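Local structure of inactive glucansucrase (Lactobacillus reuteri, 5JBD) at residues 390-395 with 656-661; 431-434 with 438-441; 448-453 with 461-466; 467-472 with 477-482; 472-477 with 662-667. The protein is a member of glycosyl hydrolase family 70, named an inactive glucansucrase, with a TIM-type barrel and a bound calcium ion. All blocks are in the same frame, centred on the assembly; numbering follows the deposited sequence.

How the interactions relate
All five contacts belong to the TIM-type barrel and its loops. Interaction 3 packs helix 446-455 on strand 460-464. Interactions 1, 4 and 5 lie in segments beyond strands 385-388, 460-464 and 652-654, neighbours in the parallel sheet. Interaction 2 joins the end of helix 420-434 to the loop after it. Interactions 1 and 4 have centres about 12 Å apart and meet where Thr-390 OG1 lies 2.6 Å from Asp-467 OD2. Interactions 4 and 5 share Thr-472 and Gln-477, with centres about 13 Å apart. Tyr-431 of interaction 2 reaches Thr-472 through its hydroxyl. A glycerol, probably from the crystallisation liquor, lies about 5 Å from the His-392 side chain.

Interaction 1: 390-395 with 656-661; sequences TNHDQR and FSLFQP
His-392 and Phe-656 meet ring to ring. Phe-656 CZ lies over one face of the imidazole, displaced toward its rim, and is 3.7 Å from His-392 ND1. The two ring planes are inclined at 31°. His-392 CG sits between its backbone N and carbonyl carbon (chi1 64°), which carries the ring toward Phe-656 and Leu-658. A branch of Leu-658 comes to the same side of the imidazole at a slant, with Leu-658 CD2 3.9 Å from His-392 CD2. Phe-659 CE2 comes within 4.4 Å of the backbone carbon C of Arg-395. One water joins the backbones: it donates to His-392 O at 2.9 Å and accepts from Leu-658 N at 3.0 Å. The contact joins the start of helix 392-406, just after strand 385-388, to the loop after strand 652-654, at the C-terminal end of the parallel barrel strands, where TIM barrels hold their active sites. Asn-391 is the helix N-cap, with Asn-391 OD1 accepting from Gln-394 N at 3.0 Å. Ser-657 starts a type I turn and forms an ST turn, its OG accepting from Phe-659 N at 3.0 Å. His-392 ND1 is hydrogen-bonded to Glu-654. Arg-395 makes salt bridges to Glu-471 and Asp-467.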
# COMPACT_ATOMS: atom_id res chain seq x y z
N THR A 390 13.26 -9.22 1.80
CA THR A 390 12.30 -8.83 0.77
C THR A 390 10.95 -8.50 1.40
O THR A 390 10.60 -9.06 2.44
CB THR A 390 12.09 -9.97 -0.27
OG1 THR A 390 13.32 -10.66 -0.53
CG2 THR A 390 11.53 -9.41 -1.59
N ASN A 391 10.20 -7.61 0.78
CA ASN A 391 8.76 -7.49 1.03
C ASN A 391 8.01 -7.31 -0.30
O ASN A 391 8.62 -7.23 -1.38
CB ASN A 391 8.45 -6.39 2.06
CG ASN A 391 8.83 -5.00 1.58
OD1 ASN A 391 8.62 -4.65 0.41
ND2 ASN A 391 9.39 -4.20 2.49
N HIS A 392 6.69 -7.27 -0.22
CA HIS A 392 5.84 -7.21 -1.44
C HIS A 392 6.13 -5.99 -2.32
O HIS A 392 6.11 -6.09 -3.55
CB HIS A 392 4.35 -7.25 -1.06
CG HIS A 392 3.90 -6.08 -0.26
ND1 HIS A 392 4.05 -6.01 1.11
CD2 HIS A 392 3.35 -4.90 -0.63
CE1 HIS A 392 3.59 -4.85 1.54
NE2 HIS A 392 3.15 -4.16 0.51
N ASP A 393 6.45 -4.86 -1.70
CA ASP A 393 6.78 -3.63 -2.44
C ASP A 393 8.12 -3.72 -3.15
O ASP A 393 8.27 -3.17 -4.25
CB ASP A 393 6.80 -2.41 -1.52
CG ASP A 393 5.43 -1.93 -1.15
OD1 ASP A 393 4.57 -1.84 -2.05
OD2 ASP A 393 5.23 -1.61 0.04
N GLN A 394 9.09 -4.39 -2.55
CA GLN A 394 10.41 -4.50 -3.17
C GLN A 394 10.40 -5.43 -4.40
O GLN A 394 11.08 -5.15 -5.40
CB GLN A 394 11.49 -4.92 -2.16
CG GLN A 394 11.64 -3.94 -0.99
CD GLN A 394 11.81 -2.49 -1.45
OE1 GLN A 394 12.55 -2.21 -2.38
NE2 GLN A 394 11.10 -1.58 -0.81
N ARG A 395 9.64 -6.52 -4.33
CA ARG A 395 9.42 -7.36 -5.50
C ARG A 395 8.69 -6.58 -6.60
O ARG A 395 9.07 -6.69 -7.77
CB ARG A 395 8.66 -8.64 -5.14
CG ARG A 395 8.60 -9.64 -6.29
CD ARG A 395 9.92 -10.36 -6.47
NE ARG A 395 9.96 -11.59 -5.66
CZ ARG A 395 11.01 -12.06 -5.00
NH1 ARG A 395 12.19 -11.40 -4.95
NH2 ARG A 395 10.89 -13.20 -4.33
N PHE A 656 1.85 -12.89 1.83
CA PHE A 656 1.28 -12.59 0.52
C PHE A 656 2.26 -11.90 -0.41
O PHE A 656 3.32 -11.41 0.01
CB PHE A 656 0.04 -11.71 0.67
CG PHE A 656 0.32 -10.27 1.03
CD1 PHE A 656 0.62 -9.91 2.33
CD2 PHE A 656 0.24 -9.27 0.06
CE1 PHE A 656 0.87 -8.58 2.67
CE2 PHE A 656 0.50 -7.94 0.39
CZ PHE A 656 0.80 -7.59 1.70
N SER A 657 1.85 -11.86 -1.68
CA SER A 657 2.49 -11.07 -2.73
C SER A 657 1.40 -10.26 -3.44
O SER A 657 0.27 -10.72 -3.55
CB SER A 657 3.18 -12.00 -3.75
OG SER A 657 3.52 -11.30 -4.96
N LEU A 658 1.76 -9.09 -3.96
CA LEU A 658 0.86 -8.35 -4.84
C LEU A 658 0.49 -9.15 -6.11
O LEU A 658 -0.60 -8.96 -6.66
CB LEU A 658 1.50 -7.02 -5.27
CG LEU A 658 1.88 -6.01 -4.19
CD1 LEU A 658 2.47 -4.75 -4.81
CD2 LEU A 658 0.68 -5.64 -3.34
N PHE A 659 1.38 -10.03 -6.55
CA PHE A 659 1.22 -10.79 -7.80
C PHE A 659 0.64 -12.18 -7.58
O PHE A 659 0.65 -13.03 -8.47
CB PHE A 659 2.57 -10.90 -8.50
CG PHE A 659 3.19 -9.56 -8.76
CD1 PHE A 659 2.82 -8.82 -9.88
CD2 PHE A 659 4.13 -9.03 -7.88
CE1 PHE A 659 3.38 -7.57 -10.12
CE2 PHE A 659 4.70 -7.78 -8.12
CZ PHE A 659 4.33 -7.05 -9.24
N GLN A 660 0.11 -12.40 -6.38
CA GLN A 660 -0.62 -13.60 -6.05
C GLN A 660 -1.84 -13.65 -6.97
O GLN A 660 -2.51 -12.64 -7.15
CB GLN A 660 -1.02 -13.53 -4.58
CG GLN A 660 -1.46 -14.84 -3.97
CD GLN A 660 -1.85 -14.68 -2.51
OE1 GLN A 660 -1.23 -13.93 -1.75
NE2 GLN A 660 -2.88 -15.40 -2.11
N PRO A 661 -2.10 -14.80 -7.60
CA PRO A 661 -3.23 -14.89 -8.53
C PRO A 661 -4.58 -15.03 -7.82
O PRO A 661 -4.63 -15.39 -6.65
CB PRO A 661 -2.94 -16.18 -9.30
CG PRO A 661 -2.28 -17.05 -8.29
CD PRO A 661 -1.41 -16.10 -7.47
O HOH W 1 4.64 -8.48 -4.34

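Interaction 2: 431-434 with 438-441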
# COMPACT_ATOMS: atom_id res chain seq x y z
N TYR A 431 11.51 -15.22 -13.49
CA TYR A 431 11.74 -16.61 -13.05
C TYR A 431 12.94 -17.25 -13.74
O TYR A 431 13.71 -17.97 -13.11
CB TYR A 431 10.53 -17.52 -13.28
CG TYR A 431 9.34 -17.32 -12.36
CD1 TYR A 431 9.45 -17.47 -10.97
CD2 TYR A 431 8.09 -17.02 -12.88
CE1 TYR A 431 8.36 -17.29 -10.13
CE2 TYR A 431 7.00 -16.85 -12.06
CZ TYR A 431 7.13 -17.00 -10.69
OH TYR A 431 6.03 -16.83 -9.89
N ALA A 432 13.08 -16.99 -15.05
CA ALA A 432 14.24 -17.48 -15.80
C ALA A 432 15.53 -16.84 -15.27
O ALA A 432 16.52 -17.52 -15.05
CB ALA A 432 14.08 -17.20 -17.28
N ASP A 433 15.48 -15.53 -15.03
CA ASP A 433 16.66 -14.80 -14.51
C ASP A 433 17.06 -15.25 -13.11
O ASP A 433 18.25 -15.40 -12.81
CB ASP A 433 16.42 -13.29 -14.56
CG ASP A 433 17.67 -12.49 -14.27
OD1 ASP A 433 18.58 -12.47 -15.13
OD2 ASP A 433 17.74 -11.86 -13.18
N GLN A 434 16.08 -15.47 -12.24
CA GLN A 434 16.35 -15.91 -10.86
C GLN A 434 17.19 -17.20 -10.79
O GLN A 434 18.01 -17.36 -9.88
CB GLN A 434 15.03 -16.08 -10.08
CG GLN A 434 15.16 -16.29 -8.58
CD GLN A 434 13.81 -16.43 -7.88
OE1 GLN A 434 12.94 -17.22 -8.30
NE2 GLN A 434 13.60 -15.65 -6.85
N ASN A 438 24.56 -15.58 -13.65
CA ASN A 438 24.71 -14.17 -14.02
C ASN A 438 23.38 -13.48 -14.18
O ASN A 438 22.94 -13.23 -15.30
CB ASN A 438 25.50 -14.04 -15.30
CG ASN A 438 26.91 -14.42 -15.10
OD1 ASN A 438 27.68 -13.69 -14.48
ND2 ASN A 438 27.25 -15.61 -15.57
N LYS A 439 22.79 -13.13 -13.05
CA LYS A 439 21.47 -12.54 -13.01
C LYS A 439 21.52 -11.10 -13.53
O LYS A 439 22.42 -10.36 -13.20
CB LYS A 439 20.90 -12.57 -11.59
CG LYS A 439 20.89 -13.93 -10.90
CD LYS A 439 20.23 -13.87 -9.52
CE LYS A 439 20.78 -14.94 -8.57
NZ LYS A 439 20.44 -16.33 -8.98
N GLN A 440 20.57 -10.74 -14.38
CA GLN A 440 20.45 -9.39 -14.93
C GLN A 440 19.52 -8.50 -14.12
O GLN A 440 19.68 -7.28 -14.12
CB GLN A 440 19.94 -9.44 -16.38
CG GLN A 440 20.93 -10.04 -17.36
CD GLN A 440 22.20 -9.23 -17.42
OE1 GLN A 440 22.25 -8.14 -18.00
NE2 GLN A 440 23.22 -9.75 -16.76
N TYR A 441 18.53 -9.11 -13.45
CA TYR A 441 17.47 -8.39 -12.76
C TYR A 441 17.29 -8.80 -11.30
O TYR A 441 17.07 -7.94 -10.45
CB TYR A 441 16.13 -8.60 -13.49
CG TYR A 441 16.21 -8.42 -14.99
CD1 TYR A 441 16.61 -7.21 -15.55
CD2 TYR A 441 15.89 -9.47 -15.86
CE1 TYR A 441 16.70 -7.04 -16.92
CE2 TYR A 441 15.97 -9.31 -17.25
CZ TYR A 441 16.38 -8.09 -17.77
OH TYR A 441 16.45 -7.91 -19.13
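Asp-433 points its carboxylate at the backbone of Gln-440 and Tyr-441. With CG opposite its backbone N (chi1 -170°), the carboxylate swings out from the last helical turn. OD1 of Asp-433 uses its syn lone pair to accept from Gln-440 N at 2.7 Å, in a nearly straight bond (173°). OD2 of Asp-433 accepts from Tyr-441 N at 2.9 Å, with the donor above the carboxylate plane, and also from Ala-442 N. The side chains of Asp-433 and Gln-440 cross at about a right angle, the carboxylate and amide planes inclined at 82°. Lys-439 runs past Asp-433 O, with its CG 3.6 Å from that oxygen. It bends at its last torsion, and NZ of Lys-439 donates to Gln-434 O at 2.8 Å. The same NZ also bonds to Lys-436 O and Pro-607 O. The contact folds the start of the connection to helix 446-455 back on the end of helix 420-434, and Tyr-441 rests on Leu-402 and Lys-405 of helix 392-406.

Interaction 3: 448-453 with 461-466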
# COMPACT_ATOMS: atom_id res chain seq x y z
N ALA A 448 22.59 -15.97 1.43
CA ALA A 448 23.45 -15.23 2.37
C ALA A 448 22.73 -14.02 2.99
O ALA A 448 22.95 -13.71 4.17
CB ALA A 448 24.76 -14.81 1.68
N GLN A 449 21.90 -13.32 2.22
CA GLN A 449 21.13 -12.22 2.77
C GLN A 449 20.28 -12.74 3.93
O GLN A 449 20.27 -12.13 5.00
CB GLN A 449 20.26 -11.53 1.72
CG GLN A 449 21.08 -10.71 0.73
CD GLN A 449 20.23 -9.93 -0.26
OE1 GLN A 449 19.40 -9.11 0.13
NE2 GLN A 449 20.46 -10.17 -1.55
N TYR A 450 19.61 -13.88 3.72
CA TYR A 450 18.82 -14.50 4.80
C TYR A 450 19.66 -15.03 5.96
O TYR A 450 19.22 -14.99 7.11
CB TYR A 450 17.90 -15.62 4.25
CG TYR A 450 16.56 -15.11 3.81
CD1 TYR A 450 15.57 -14.83 4.76
CD2 TYR A 450 16.27 -14.86 2.46
CE1 TYR A 450 14.32 -14.34 4.37
CE2 TYR A 450 15.03 -14.37 2.07
CZ TYR A 450 14.06 -14.11 3.02
OH TYR A 450 12.83 -13.61 2.66
N ALA A 451 20.85 -15.56 5.67
CA ALA A 451 21.73 -16.07 6.73
C ALA A 451 22.13 -14.95 7.69
O ALA A 451 22.19 -15.17 8.91
CB ALA A 451 22.96 -16.72 6.14
N ILE A 452 22.38 -13.76 7.15
CA ILE A 452 22.65 -12.57 7.95
C ILE A 452 21.40 -12.14 8.72
O ILE A 452 21.43 -11.98 9.95
CB ILE A 452 23.20 -11.39 7.08
CG1 ILE A 452 24.59 -11.72 6.50
CG2 ILE A 452 23.21 -10.08 7.86
CD1 ILE A 452 25.72 -11.79 7.52
N LEU A 453 20.28 -11.97 7.98
CA LEU A 453 19.03 -11.55 8.59
C LEU A 453 18.61 -12.45 9.78
O LEU A 453 18.23 -11.95 10.83
CB LEU A 453 17.89 -11.53 7.56
CG LEU A 453 16.64 -10.76 8.05
CD1 LEU A 453 16.77 -9.29 7.71
CD2 LEU A 453 15.36 -11.32 7.45
N PRO A 461 13.28 -10.56 12.65
CA PRO A 461 13.36 -10.73 11.21
C PRO A 461 12.02 -11.11 10.60
O PRO A 461 11.23 -11.82 11.25
CB PRO A 461 14.35 -11.86 11.04
CG PRO A 461 14.11 -12.72 12.24
CD PRO A 461 13.85 -11.73 13.35
N GLN A 462 11.79 -10.64 9.37
CA GLN A 462 10.59 -10.93 8.61
C GLN A 462 10.96 -11.65 7.31
O GLN A 462 11.68 -11.09 6.49
CB GLN A 462 9.82 -9.63 8.34
CG GLN A 462 8.65 -9.69 7.35
CD GLN A 462 8.96 -8.99 6.02
OE1 GLN A 462 9.12 -7.77 5.99
NE2 GLN A 462 9.05 -9.76 4.94
N VAL A 463 10.44 -12.87 7.14
CA VAL A 463 10.62 -13.68 5.93
C VAL A 463 9.49 -13.37 4.93
O VAL A 463 8.36 -13.05 5.35
CB VAL A 463 10.63 -15.18 6.30
CG1 VAL A 463 10.75 -16.05 5.04
CG2 VAL A 463 11.75 -15.50 7.28
N TYR A 464 9.79 -13.42 3.63
CA TYR A 464 8.82 -13.09 2.56
C TYR A 464 8.27 -14.35 1.88
O TYR A 464 9.05 -15.20 1.43
CB TYR A 464 9.49 -12.23 1.50
CG TYR A 464 8.60 -11.79 0.33
CD1 TYR A 464 7.37 -11.17 0.54
CD2 TYR A 464 9.02 -11.98 -0.99
CE1 TYR A 464 6.58 -10.75 -0.52
CE2 TYR A 464 8.24 -11.56 -2.07
CZ TYR A 464 7.02 -10.96 -1.83
OH TYR A 464 6.26 -10.53 -2.90
N TYR A 465 6.94 -14.43 1.79
CA TYR A 465 6.24 -15.52 1.08
C TYR A 465 6.88 -15.87 -0.27
O TYR A 465 7.10 -17.05 -0.56
CB TYR A 465 4.76 -15.16 0.85
CG TYR A 465 4.06 -16.06 -0.16
CD1 TYR A 465 3.86 -17.41 0.09
CD2 TYR A 465 3.58 -15.54 -1.38
CE1 TYR A 465 3.22 -18.24 -0.82
CE2 TYR A 465 2.93 -16.36 -2.30
CZ TYR A 465 2.75 -17.71 -2.02
OH TYR A 465 2.11 -18.54 -2.91
N GLY A 466 7.15 -14.84 -1.08
CA GLY A 466 7.73 -15.04 -2.41
C GLY A 466 9.18 -15.52 -2.50
O GLY A 466 9.68 -15.78 -3.60
O HOH W 2 12.65 -11.05 3.94
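Tyr-450 reaches from its helix to the strand backbone, where its OH accepts from Tyr-464 N at 3.2 Å (angle 161°). The amide comes in at the edge of the phenol ring, near its plane. A water donates to the same Tyr-450 OH at 2.9 Å and to Gln-462 O at 2.7 Å, linking the helix to the strand a second time. This hydroxyl is also hydrogen-bonded to Asp-467, so three partners hold the end of a buried side chain. The rest is apolar. Tyr-450 CE1 touches both methyls of Val-463, with CG1 of Val-463 at 4.0 Å, and the two side chains stand at about a right angle. CG of Leu-453 lies opposite its backbone N (chi1 -165°), which leads the CD2 branch across to Pro-461 CB at 3.8 Å. Beyond the two segments, Ile-486 and Leu-489 of helix 483-496 pack on Tyr-450. The axes of 448-453 and 461-464 come within 9.7 Å, and their directions differ by 151°. The helix thus runs roughly antiparallel to the strand that follows it. Strand 460-464 lies between parallel strands 385-388 and 652-654, and helix on parallel strand is the layering of a TIM barrel wall.

Interaction 4: 467-472 with 477-482; sequences DLYNET and QEKSIY
Ser-480 N donates to Leu-468 O at 2.8 Å in an almost straight bond (175°), and Asn-470 N donates to Glu-478 O, also at 2.8 Å. These two bonds flank Tyr-469 and Lys-479, a non-hydrogen-bonded pair in a single antiparallel bridge. Asn-470 ND2 donates to Glu-478 OE1 at 3.1 Å, on the anti side of that oxygen and in the plane of the amide. The carboxylate is turned 89° from the amide. Asn-470 CG lies opposite its carbonyl carbon, beside the backbone N (chi1 -68°), which carries the amide alongside Glu-478. Asn-470 OD1 accepts from a water at 2.8 Å. Ser-480 OG accepts from Tyr-482 N at 3.0 Å, a capping bond just before helix 483-496. Further out, the side chains of Tyr-469 and Lys-479 run at a slant to each other, with CE1 of Tyr-469 4.1 Å from Lys-479 CG. Asn-470 gives an N-H to a carboxylate and accepts an O-H from a water that itself accepts from Ile-481 N, a pattern that supports the modelled orientation of the amide.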
# COMPACT_ATOMS: atom_id res chain seq x y z
N ASP A 467 9.89 -15.58 -1.36
CA ASP A 467 11.22 -16.17 -1.30
C ASP A 467 11.15 -17.66 -0.95
O ASP A 467 12.11 -18.39 -1.21
CB ASP A 467 12.11 -15.42 -0.30
CG ASP A 467 12.47 -14.01 -0.78
OD1 ASP A 467 12.53 -13.80 -2.01
OD2 ASP A 467 12.71 -13.12 0.07
N LEU A 468 10.01 -18.12 -0.42
CA LEU A 468 9.77 -19.56 -0.20
C LEU A 468 8.97 -20.22 -1.32
O LEU A 468 9.15 -21.41 -1.57
CB LEU A 468 9.04 -19.79 1.13
CG LEU A 468 9.75 -19.35 2.42
CD1 LEU A 468 8.96 -19.80 3.64
CD2 LEU A 468 11.16 -19.88 2.50
N TYR A 469 8.11 -19.47 -2.01
CA TYR A 469 7.22 -20.03 -3.03
C TYR A 469 7.23 -19.15 -4.28
O TYR A 469 7.44 -17.93 -4.18
CB TYR A 469 5.78 -20.15 -2.48
CG TYR A 469 5.71 -21.10 -1.30
CD1 TYR A 469 5.58 -22.48 -1.49
CD2 TYR A 469 5.84 -20.62 0.01
CE1 TYR A 469 5.55 -23.36 -0.41
CE2 TYR A 469 5.81 -21.49 1.10
CZ TYR A 469 5.68 -22.85 0.90
OH TYR A 469 5.66 -23.70 1.98
N ASN A 470 7.00 -19.78 -5.44
CA ASN A 470 6.80 -19.03 -6.69
C ASN A 470 5.48 -18.29 -6.58
O ASN A 470 4.40 -18.89 -6.60
CB ASN A 470 6.81 -19.95 -7.90
CG ASN A 470 8.18 -20.55 -8.16
OD1 ASN A 470 9.21 -20.05 -7.69
ND2 ASN A 470 8.21 -21.64 -8.94
N GLU A 471 5.57 -16.97 -6.45
CA GLU A 471 4.47 -16.17 -5.90
C GLU A 471 3.33 -15.88 -6.88
O GLU A 471 2.27 -15.44 -6.44
CB GLU A 471 5.01 -14.88 -5.29
CG GLU A 471 5.55 -13.85 -6.27
CD GLU A 471 6.54 -12.89 -5.58
OE1 GLU A 471 7.70 -13.28 -5.38
OE2 GLU A 471 6.14 -11.77 -5.22
N THR A 472 3.54 -16.11 -8.19
CA THR A 472 2.45 -15.99 -9.18
C THR A 472 1.68 -17.29 -9.41
O THR A 472 0.64 -17.25 -10.07
CB THR A 472 2.96 -15.49 -10.55
OG1 THR A 472 3.86 -16.45 -11.09
CG2 THR A 472 3.66 -14.15 -10.41
N GLN A 477 1.60 -23.71 -4.04
CA GLN A 477 1.72 -24.88 -4.95
C GLN A 477 3.14 -25.17 -5.46
O GLN A 477 3.44 -26.33 -5.74
CB GLN A 477 0.80 -24.75 -6.18
CG GLN A 477 -0.69 -24.68 -5.90
CD GLN A 477 -1.19 -25.62 -4.83
OE1 GLN A 477 -1.28 -26.84 -5.04
NE2 GLN A 477 -1.51 -25.06 -3.66
N GLU A 478 3.98 -24.14 -5.59
CA GLU A 478 5.34 -24.29 -6.13
C GLU A 478 6.37 -23.67 -5.19
O GLU A 478 6.32 -22.46 -4.93
CB GLU A 478 5.46 -23.60 -7.49
CG GLU A 478 4.67 -24.26 -8.61
CD GLU A 478 4.72 -23.48 -9.93
OE1 GLU A 478 5.50 -22.51 -10.06
OE2 GLU A 478 3.96 -23.84 -10.85
N LYS A 479 7.30 -24.48 -4.70
CA LYS A 479 8.41 -23.95 -3.91
C LYS A 479 9.38 -23.16 -4.79
O LYS A 479 9.64 -23.52 -5.95
CB LYS A 479 9.16 -25.08 -3.21
CG LYS A 479 8.36 -25.81 -2.15
CD LYS A 479 9.15 -27.01 -1.67
CE LYS A 479 8.46 -27.71 -0.51
NZ LYS A 479 9.29 -28.85 -0.05
N SER A 480 9.93 -22.09 -4.22
CA SER A 480 10.98 -21.30 -4.87
C SER A 480 12.28 -22.09 -4.88
O SER A 480 12.51 -22.98 -4.06
CB SER A 480 11.19 -19.97 -4.13
OG SER A 480 12.42 -19.36 -4.49
N ILE A 481 13.16 -21.74 -5.81
CA ILE A 481 14.55 -22.24 -5.77
C ILE A 481 15.22 -22.04 -4.38
O ILE A 481 16.07 -22.84 -3.97
CB ILE A 481 15.39 -21.57 -6.90
CG1 ILE A 481 16.78 -22.20 -7.04
CG2 ILE A 481 15.46 -20.05 -6.77
CD1 ILE A 481 17.64 -21.61 -8.15
N TYR A 482 14.84 -20.98 -3.67
CA TYR A 482 15.48 -20.68 -2.37
C TYR A 482 14.81 -21.33 -1.15
O TYR A 482 15.27 -21.10 -0.03
CB TYR A 482 15.58 -19.17 -2.18
CG TYR A 482 16.32 -18.47 -3.29
CD1 TYR A 482 17.62 -18.86 -3.64
CD2 TYR A 482 15.74 -17.40 -4.00
CE1 TYR A 482 18.29 -18.23 -4.67
CE2 TYR A 482 16.42 -16.77 -5.03
CZ TYR A 482 17.71 -17.18 -5.35
OH TYR A 482 18.40 -16.55 -6.37
O HOH W 3 3.22 -21.17 -5.26
O HOH W 4 11.91 -20.70 -8.27

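Interaction 5: 472-477 with 662-667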
# COMPACT_ATOMS: atom_id res chain seq x y z
N THR A 472 3.54 -16.11 -8.19
CA THR A 472 2.45 -15.99 -9.18
C THR A 472 1.68 -17.29 -9.41
O THR A 472 0.64 -17.25 -10.07
CB THR A 472 2.96 -15.49 -10.55
OG1 THR A 472 3.86 -16.45 -11.09
CG2 THR A 472 3.66 -14.15 -10.41
N ALA A 473 2.15 -18.43 -8.90
CA ALA A 473 1.38 -19.67 -8.99
C ALA A 473 0.28 -19.67 -7.93
O ALA A 473 0.19 -18.76 -7.11
CB ALA A 473 2.28 -20.89 -8.83
N GLN A 474 -0.58 -20.69 -7.97
CA GLN A 474 -1.58 -20.86 -6.92
C GLN A 474 -0.88 -21.01 -5.55
O GLN A 474 0.29 -21.42 -5.46
CB GLN A 474 -2.49 -22.05 -7.23
CG GLN A 474 -3.44 -21.80 -8.39
CD GLN A 474 -4.48 -20.75 -8.09
OE1 GLN A 474 -5.23 -20.86 -7.13
NE2 GLN A 474 -4.54 -19.71 -8.92
N TYR A 475 -1.59 -20.60 -4.50
CA TYR A 475 -0.95 -20.34 -3.21
C TYR A 475 -0.24 -21.56 -2.63
O TYR A 475 -0.85 -22.61 -2.41
CB TYR A 475 -1.96 -19.78 -2.19
CG TYR A 475 -1.30 -19.14 -0.98
CD1 TYR A 475 -0.73 -17.86 -1.05
CD2 TYR A 475 -1.21 -19.82 0.23
CE1 TYR A 475 -0.12 -17.27 0.05
CE2 TYR A 475 -0.59 -19.25 1.34
CZ TYR A 475 -0.04 -17.98 1.25
OH TYR A 475 0.57 -17.44 2.38
N MET A 476 1.07 -21.42 -2.42
CA MET A 476 1.94 -22.49 -1.90
C MET A 476 2.04 -23.76 -2.78
O MET A 476 2.58 -24.76 -2.32
CB MET A 476 1.58 -22.86 -0.44
CG MET A 476 1.89 -21.77 0.58
SD MET A 476 1.31 -22.11 2.25
CE MET A 476 2.44 -23.40 2.79
N GLN A 477 1.60 -23.71 -4.04
CA GLN A 477 1.72 -24.88 -4.95
C GLN A 477 3.14 -25.17 -5.46
O GLN A 477 3.44 -26.33 -5.74
CB GLN A 477 0.80 -24.75 -6.18
CG GLN A 477 -0.69 -24.68 -5.90
CD GLN A 477 -1.19 -25.62 -4.83
OE1 GLN A 477 -1.28 -26.84 -5.04
NE2 GLN A 477 -1.51 -25.06 -3.66
N GLU A 662 -5.67 -14.75 -8.54
CA GLU A 662 -7.01 -15.08 -8.05
C GLU A 662 -7.09 -16.61 -7.95
O GLU A 662 -6.54 -17.31 -8.80
CB GLU A 662 -8.08 -14.53 -9.00
CG GLU A 662 -8.17 -13.01 -9.02
CD GLU A 662 -8.74 -12.38 -7.74
OE1 GLU A 662 -9.39 -13.09 -6.94
OE2 GLU A 662 -8.57 -11.16 -7.55
N PRO A 663 -7.70 -17.13 -6.87
CA PRO A 663 -7.72 -18.59 -6.67
C PRO A 663 -8.63 -19.29 -7.68
O PRO A 663 -9.71 -18.79 -8.01
CB PRO A 663 -8.26 -18.75 -5.25
CG PRO A 663 -9.12 -17.56 -5.06
CD PRO A 663 -8.48 -16.44 -5.83
N THR A 664 -8.21 -20.46 -8.13
CA THR A 664 -8.95 -21.23 -9.14
C THR A 664 -10.02 -22.16 -8.54
O THR A 664 -10.80 -22.75 -9.28
CB THR A 664 -7.97 -22.05 -10.00
OG1 THR A 664 -7.02 -22.73 -9.16
CG2 THR A 664 -7.23 -21.14 -10.96
N SER A 665 -10.03 -22.29 -7.21
CA SER A 665 -11.03 -23.07 -6.51
C SER A 665 -11.15 -22.57 -5.07
O SER A 665 -10.34 -21.75 -4.62
CB SER A 665 -10.65 -24.55 -6.49
OG SER A 665 -9.48 -24.76 -5.72
N VAL A 666 -12.15 -23.09 -4.36
CA VAL A 666 -12.31 -22.79 -2.93
C VAL A 666 -11.13 -23.36 -2.13
O VAL A 666 -10.60 -22.68 -1.24
CB VAL A 666 -13.67 -23.30 -2.38
CG1 VAL A 666 -13.72 -23.25 -0.85
CG2 VAL A 666 -14.81 -22.49 -2.98
N GLU A 667 -10.73 -24.59 -2.43
CA GLU A 667 -9.58 -25.22 -1.78
C GLU A 667 -8.30 -24.37 -1.91
O GLU A 667 -7.49 -24.34 -0.98
CB GLU A 667 -9.36 -26.63 -2.35
CG GLU A 667 -8.21 -27.42 -1.72
CD GLU A 667 -8.11 -28.85 -2.25
OE1 GLU A 667 -9.16 -29.52 -2.38
OE2 GLU A 667 -6.99 -29.31 -2.55
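Gln-474 joins two surface loops with its side-chain amide, which bonds to the backbone of Glu-662 and Thr-664. The loops lie beyond neighbouring parallel strands of the TIM barrel, 460-464 (by way of helix 465-468) and 652-654. Gln-474 also opens a type II beta turn that ends at Gln-477.

Gln-474 NE2 donates to Glu-662 O at 3.1 Å, nearly straight (170°) and in the plane of the amide. Gln-474 OE1 accepts from Thr-664 N at 3.2 Å, with the donor well above the carbonyl plane. Both ends of the amide are therefore used, and its rotation is fixed by residues on the two sides of Pro-663. A bend at the second torsion (chi2 -67°) turns the amide toward them. Within the turn, Gln-477 N bonds to Gln-474 O at 3.0 Å, and Gln-477 NE2 bonds to Tyr-475 O at 2.8 Å.

Van der Waals contacts are few. Gln-474 OE1 lies 3.4 Å from Pro-663 CA. Other residues of the loops have partners elsewhere: Thr-664 OG1 is hydrogen-bonded to Asn-668, while buried Tyr-475 stacks on Tyr-465 and packs against helix 670-676. Thr-664 lies over one face of the Gln-474 amide, its OG1 3.4 Å from Gln-474 CD and its CG2 3.7 Å from Gln-474 NE2.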